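Local coordinates for protein geranyltranstransferase (Staphylococcus aureus, PDB 1RTR) that probably condenses isopentenyl diphosphate with geranyl diphosphate to make farnesyl diphosphate, an early step of isoprenoid biosynthesis, at residues L52-N58 and Q275-L281; L182-M187 and L203-Y208. All coordinates share one frame; numbering follows the deposited sequence.

Interaction 1 (L52-N58 and Q275-L281); sequences LTLDSLN and QFNTKHL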
loop_
_atom_site.group_PDB
_atom_site.type_symbol
_atom_site.label_atom_id
_atom_site.label_comp_id
_atom_site.label_asym_id
_atom_site.label_seq_id
_atom_site.Cartn_x
_atom_site.Cartn_y
_atom_site.Cartn_z
ATOM N N LEU A 52 -2.463 23.879 -2.250
ATOM C CA LEU A 52 -1.973 25.256 -2.038
ATOM C C LEU A 52 -0.489 25.435 -2.367
ATOM O O LEU A 52 -0.099 26.473 -2.922
ATOM C CB LEU A 52 -2.305 25.766 -0.627
ATOM C CG LEU A 52 -3.811 25.994 -0.366
ATOM C CD1 LEU A 52 -4.134 26.137 1.095
ATOM C CD2 LEU A 52 -4.345 27.189 -1.137
ATOM N N THR A 53 0.338 24.433 -2.062
ATOM C CA THR A 53 1.755 24.480 -2.435
ATOM C C THR A 53 1.971 24.625 -3.952
ATOM O O THR A 53 2.836 25.398 -4.392
ATOM C CB THR A 53 2.521 23.233 -1.890
ATOM O OG1 THR A 53 2.396 23.166 -0.466
ATOM C CG2 THR A 53 4.016 23.362 -2.120
ATOM N N LEU A 54 1.212 23.874 -4.744
ATOM C CA LEU A 54 1.267 24.014 -6.207
ATOM C C LEU A 54 0.885 25.431 -6.664
ATOM O O LEU A 54 1.513 25.996 -7.569
ATOM C CB LEU A 54 0.330 23.017 -6.886
ATOM C CG LEU A 54 0.777 21.571 -7.035
ATOM C CD1 LEU A 54 -0.388 20.740 -7.556
ATOM C CD2 LEU A 54 2.023 21.453 -7.946
ATOM N N ASP A 55 -0.151 25.992 -6.039
ATOM C CA ASP A 55 -0.596 27.338 -6.372
ATOM C C ASP A 55 0.468 28.401 -6.066
ATOM O O ASP A 55 0.684 29.302 -6.874
ATOM C CB ASP A 55 -1.918 27.672 -5.676
ATOM C CG ASP A 55 -2.550 28.932 -6.232
ATOM O OD1 ASP A 55 -2.606 29.954 -5.510
ATOM O OD2 ASP A 55 -2.990 28.999 -7.401
ATOM N N SER A 56 1.136 28.274 -4.913
ATOM C CA SER A 56 2.258 29.142 -4.554
ATOM C C SER A 56 3.370 29.041 -5.559
ATOM O O SER A 56 4.145 29.984 -5.738
ATOM C CB SER A 56 2.843 28.760 -3.196
ATOM O OG SER A 56 1.836 28.567 -2.231
ATOM N N LEU A 57 3.487 27.879 -6.185
ATOM C CA LEU A 57 4.567 27.645 -7.129
ATOM C C LEU A 57 4.157 27.935 -8.582
ATOM O O LEU A 57 4.808 27.465 -9.523
ATOM C CB LEU A 57 5.093 26.220 -6.963
ATOM C CG LEU A 57 6.284 25.865 -6.049
ATOM C CD1 LEU A 57 6.670 26.935 -5.004
ATOM C CD2 LEU A 57 6.015 24.504 -5.392
ATOM N N ASN A 58 3.082 28.712 -8.762
ATOM C CA ASN A 58 2.656 29.181 -10.086
ATOM C C ASN A 58 2.172 28.060 -11.017
ATOM O O ASN A 58 2.257 28.169 -12.242
ATOM C CB ASN A 58 3.778 29.984 -10.772
ATOM C CG ASN A 58 4.209 31.204 -9.970
ATOM O OD1 ASN A 58 3.433 31.773 -9.197
ATOM N ND2 ASN A 58 5.463 31.608 -10.152
ATOM N N GLN A 275 9.639 35.257 -7.169
ATOM C CA GLN A 275 8.673 34.878 -8.201
ATOM C C GLN A 275 7.564 33.964 -7.680
ATOM O O GLN A 275 6.526 33.824 -8.332
ATOM C CB GLN A 275 9.381 34.234 -9.393
ATOM C CG GLN A 275 9.368 32.719 -9.390
ATOM C CD GLN A 275 10.298 32.131 -10.421
ATOM O OE1 GLN A 275 11.505 32.347 -10.366
ATOM N NE2 GLN A 275 9.744 31.385 -11.364
ATOM N N PHE A 276 7.786 33.347 -6.517
ATOM C CA PHE A 276 6.757 32.557 -5.837
ATOM C C PHE A 276 6.156 33.357 -4.690
ATOM O O PHE A 276 6.878 33.866 -3.842
ATOM C CB PHE A 276 7.305 31.213 -5.317
ATOM C CG PHE A 276 8.053 30.413 -6.347
ATOM C CD1 PHE A 276 7.409 29.939 -7.494
ATOM C CD2 PHE A 276 9.399 30.130 -6.175
ATOM C CE1 PHE A 276 8.103 29.198 -8.463
ATOM C CE2 PHE A 276 10.104 29.393 -7.128
ATOM C CZ PHE A 276 9.447 28.924 -8.282
ATOM N N ASN A 277 4.831 33.453 -4.682
ATOM C CA ASN A 277 4.065 34.119 -3.636
ATOM C C ASN A 277 3.603 33.119 -2.561
ATOM O O ASN A 277 2.772 32.239 -2.821
ATOM C CB ASN A 277 2.855 34.816 -4.269
ATOM C CG ASN A 277 2.136 35.746 -3.313
ATOM O OD1 ASN A 277 2.117 36.950 -3.525
ATOM N ND2 ASN A 277 1.522 35.193 -2.265
ATOM N N THR A 278 4.111 33.288 -1.345
ATOM C CA THR A 278 3.929 32.302 -0.284
ATOM C C THR A 278 2.802 32.626 0.686
ATOM O O THR A 278 2.646 31.948 1.702
ATOM C CB THR A 278 5.233 32.128 0.499
ATOM O OG1 THR A 278 5.569 33.368 1.134
ATOM C CG2 THR A 278 6.416 31.869 -0.448
ATOM N N LYS A 279 2.002 33.641 0.380
ATOM C CA LYS A 279 0.931 34.049 1.289
ATOM C C LYS A 279 0.122 32.852 1.808
ATOM O O LYS A 279 -0.269 32.827 2.979
ATOM C CB LYS A 279 0.070 35.171 0.657
ATOM C CG LYS A 279 -1.470 35.034 0.730
ATOM C CD LYS A 279 -2.121 35.263 -0.662
ATOM C CE LYS A 279 -2.209 33.962 -1.509
ATOM N NZ LYS A 279 -1.540 34.049 -2.860
ATOM N N HIS A 280 -0.081 31.845 0.955
ATOM C CA HIS A 280 -0.861 30.653 1.317
ATOM C C HIS A 280 -0.163 29.763 2.346
ATOM O O HIS A 280 -0.765 29.348 3.346
ATOM C CB HIS A 280 -1.179 29.826 0.067
ATOM C CG HIS A 280 -2.358 30.326 -0.709
ATOM N ND1 HIS A 280 -3.456 30.908 -0.107
ATOM C CD2 HIS A 280 -2.606 30.337 -2.041
ATOM C CE1 HIS A 280 -4.328 31.258 -1.036
ATOM N NE2 HIS A 280 -3.835 30.923 -2.217
ATOM N N LEU A 281 1.100 29.455 2.064
ATOM C CA LEU A 281 1.935 28.674 2.960
ATOM C C LEU A 281 2.014 29.377 4.322
ATOM O O LEU A 281 1.716 28.774 5.362
ATOM C CB LEU A 281 3.326 28.482 2.342
ATOM C CG LEU A 281 3.629 27.288 1.419
ATOM C CD1 LEU A 281 2.390 26.589 0.864
ATOM C CD2 LEU A 281 4.535 27.720 0.291
HETATM O O HOH W 1 3.130 32.309 -6.532
#
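Leu-52 CD2 sits almost centrally over the His-280 ring, 3.7 Å from its centroid, while the aliphatic CE of Lys-279 covers the other face. Leu-57 CD1 makes a second CH-pi contact, 4.1 Å from the Phe-276 centroid and offset toward the rim, with Gln-275 CG on the opposite side of that ring. Both methyls of Leu-281 approach the Ser-56 hydroxyl from one side, CD1 at 3.7 Å from OG.

Two polar links form where helix 45-56 ends in a Schellman motif with Asn-58 at C-prime. Asn-58 ND2 gives a nearly straight bond (170°) to Gln-275 O at 3.1 Å, the acceptor in the amide plane but the donor well above the carbonyl plane. One water donates to Ser-56 O and Asn-58 OD1 and accepts from Asn-277 N. Within the helix, Ser-56 OG turns back beside its own backbone N (chi1 -47°) and bonds Leu-52 O. Asp-55 OD1 lies at the His-280 edge, 3.5 Å from CD2; Thr-2 links the two, its N bonding Asp-55 OD1 and its O accepting from His-280 NE2.

Helix 179-193 packs on Thr-53 and Leu-54, and helix 197-227 on Leu-57, Phe-276 and Leu-281.

Interaction 2 (L182-M187 and L203-Y208); sequences LTFAVM and LESYSY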
loop_
_atom_site.group_PDB
_atom_site.type_symbol
_atom_site.label_atom_id
_atom_site.label_comp_id
_atom_site.label_asym_id
_atom_site.label_seq_id
_atom_site.Cartn_x
_atom_site.Cartn_y
_atom_site.Cartn_z
ATOM N N LEU A 182 2.983 15.236 5.629
ATOM C CA LEU A 182 3.034 16.681 5.420
ATOM C C LEU A 182 4.145 17.048 4.442
ATOM O O LEU A 182 3.928 17.811 3.498
ATOM C CB LEU A 182 3.150 17.458 6.745
ATOM C CG LEU A 182 1.840 17.462 7.540
ATOM C CD1 LEU A 182 2.023 18.095 8.889
ATOM C CD2 LEU A 182 0.719 18.156 6.790
ATOM N N THR A 183 5.322 16.478 4.652
ATOM C CA THR A 183 6.443 16.710 3.761
ATOM C C THR A 183 6.175 16.143 2.372
ATOM O O THR A 183 6.643 16.704 1.371
ATOM C CB THR A 183 7.738 16.101 4.377
ATOM O OG1 THR A 183 8.031 16.789 5.595
ATOM C CG2 THR A 183 8.960 16.386 3.513
ATOM N N PHE A 184 5.458 15.020 2.300
ATOM C CA PHE A 184 5.037 14.512 1.003
ATOM C C PHE A 184 4.173 15.550 0.279
ATOM O O PHE A 184 4.399 15.828 -0.895
ATOM C CB PHE A 184 4.258 13.188 1.114
ATOM C CG PHE A 184 3.624 12.774 -0.183
ATOM C CD1 PHE A 184 2.289 13.062 -0.437
ATOM C CD2 PHE A 184 4.391 12.174 -1.175
ATOM C CE1 PHE A 184 1.719 12.736 -1.657
ATOM C CE2 PHE A 184 3.839 11.847 -2.391
ATOM C CZ PHE A 184 2.489 12.123 -2.634
ATOM N N ALA A 185 3.196 16.117 0.986
ATOM C CA ALA A 185 2.294 17.114 0.403
ATOM C C ALA A 185 3.051 18.238 -0.277
ATOM O O ALA A 185 2.815 18.506 -1.463
ATOM C CB ALA A 185 1.308 17.671 1.442
ATOM N N VAL A 186 3.990 18.880 0.422
ATOM C CA VAL A 186 4.651 20.022 -0.213
ATOM C C VAL A 186 5.689 19.620 -1.251
ATOM O O VAL A 186 5.818 20.322 -2.265
ATOM C CB VAL A 186 5.128 21.171 0.780
ATOM C CG1 VAL A 186 4.610 20.962 2.192
ATOM C CG2 VAL A 186 6.659 21.435 0.719
ATOM N N MET A 187 6.388 18.494 -1.033
ATOM C CA MET A 187 7.469 18.068 -1.930
ATOM C C MET A 187 6.958 17.376 -3.191
ATOM O O MET A 187 7.558 17.514 -4.270
ATOM C CB MET A 187 8.498 17.171 -1.212
ATOM C CG MET A 187 9.274 17.835 -0.065
ATOM S SD MET A 187 10.005 19.476 -0.452
ATOM C CE MET A 187 11.380 18.923 -1.494
ATOM N N LEU A 203 11.530 24.475 0.859
ATOM C CA LEU A 203 10.177 23.949 1.023
ATOM C C LEU A 203 10.209 22.755 1.952
ATOM O O LEU A 203 9.306 22.565 2.770
ATOM C CB LEU A 203 9.567 23.598 -0.332
ATOM C CG LEU A 203 9.069 24.809 -1.132
ATOM C CD1 LEU A 203 8.946 24.466 -2.608
ATOM C CD2 LEU A 203 7.744 25.322 -0.561
ATOM N N GLU A 204 11.286 21.982 1.835
ATOM C CA GLU A 204 11.568 20.863 2.733
ATOM C C GLU A 204 11.631 21.259 4.209
ATOM O O GLU A 204 10.796 20.792 4.998
ATOM C CB GLU A 204 12.855 20.157 2.319
ATOM C CG GLU A 204 12.636 18.841 1.616
ATOM C CD GLU A 204 13.167 17.661 2.405
ATOM O OE1 GLU A 204 12.672 17.460 3.556
ATOM O OE2 GLU A 204 14.072 16.944 1.864
ATOM N N SER A 205 12.588 22.115 4.585
ATOM C CA SER A 205 12.639 22.610 5.968
ATOM C C SER A 205 11.317 23.198 6.375
ATOM O O SER A 205 10.823 22.928 7.479
ATOM C CB SER A 205 13.719 23.667 6.196
ATOM O OG SER A 205 14.920 23.318 5.560
ATOM N N TYR A 206 10.730 23.998 5.491
ATOM C CA TYR A 206 9.439 24.575 5.811
ATOM C C TYR A 206 8.497 23.467 6.241
ATOM O O TYR A 206 7.864 23.574 7.293
ATOM C CB TYR A 206 8.863 25.375 4.637
ATOM C CG TYR A 206 7.356 25.574 4.726
ATOM C CD1 TYR A 206 6.474 24.707 4.073
ATOM C CD2 TYR A 206 6.817 26.608 5.484
ATOM C CE1 TYR A 206 5.086 24.889 4.160
ATOM C CE2 TYR A 206 5.439 26.793 5.581
ATOM C CZ TYR A 206 4.584 25.939 4.911
ATOM O OH TYR A 206 3.231 26.123 5.013
ATOM N N SER A 207 8.415 22.392 5.449
ATOM C CA SER A 207 7.448 21.317 5.723
ATOM C C SER A 207 7.750 20.572 7.011
ATOM O O SER A 207 6.835 20.226 7.768
ATOM C CB SER A 207 7.351 20.341 4.548
ATOM O OG SER A 207 8.434 19.429 4.554
ATOM N N TYR A 208 9.038 20.337 7.264
ATOM C CA TYR A 208 9.462 19.724 8.519
ATOM C C TYR A 208 9.013 20.530 9.738
ATOM O O TYR A 208 8.391 19.979 10.655
ATOM C CB TYR A 208 10.980 19.514 8.560
ATOM C CG TYR A 208 11.463 19.181 9.950
ATOM C CD1 TYR A 208 12.030 20.170 10.768
ATOM C CD2 TYR A 208 11.335 17.888 10.462
ATOM C CE1 TYR A 208 12.474 19.873 12.051
ATOM C CE2 TYR A 208 11.768 17.579 11.755
ATOM C CZ TYR A 208 12.338 18.578 12.542
ATOM O OH TYR A 208 12.773 18.293 13.814
#
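Val-186 fits against the backbone and CB atoms of the facing helix: its CG2 methyl rests 3.5 Å from Leu-203 O and also touches Leu-203 CB, while CG1 lies 3.7 Å from Ser-207 CB and reaches the edge of the Tyr-206 ring more distantly. Chi1 is near -9° and turns one methyl toward Leu-203 and the other toward Ser-207, one turn further on. Met-187 SD also packs on Leu-203 CB. Bent at chi2 and chi3, its thioether chain folds across Glu-204 at about a right angle, putting CE 3.4 Å from Glu-204 CG and SD close to the same carbon.

Helices 179-193 and 197-227 are joined by a short turn and form an antiparallel hairpin within the all-helical prenyl synthase fold; the axes of segments 182-187 and 203-208 approach to 8.8 Å with 149° between their directions. The backbones come nearest where the small side chains of Thr-183 and Ser-207 meet.

There the two hydroxyls stand 2.9 Å apart, OG1 to OG, a distance suited to a hydrogen bond, but Thr-183 OG1 is also hydrogen-bonded to Gly-179 O. Ser-207 OG donates to Glu-204 O at 2.8 Å, on a lone pair in the carbonyl plane, and that carbonyl receives Tyr-208 N as well. With chi1 at 79°, the serine oxygen sits between its own N and carbonyl carbon, beside Thr-183 CG2, which also approaches Glu-204 OE1.

In the fold
Interaction 2, nested within the loop closed by interaction 1, lies nearer the middle of the chain, its centre about 11 Å from the chain centre against about 19 Å. It joins two continuous helices through aliphatic groups, a methionine thioether and a hydroxyl pair. Interaction 1 joins a helix end to a loop and the start of the last helix, and its chemistry includes a bridging water, a hydrogen bond from a side-chain amide and ring faces. Both are largely buried, with more exposed residues at the edge of interaction 1. Their centres are about 13 Å apart, and they meet: Tyr-206 OH probably bonds Leu-281 O, Thr-53 packs on Val-186, and Leu-203 touches Leu-57 and Leu-281.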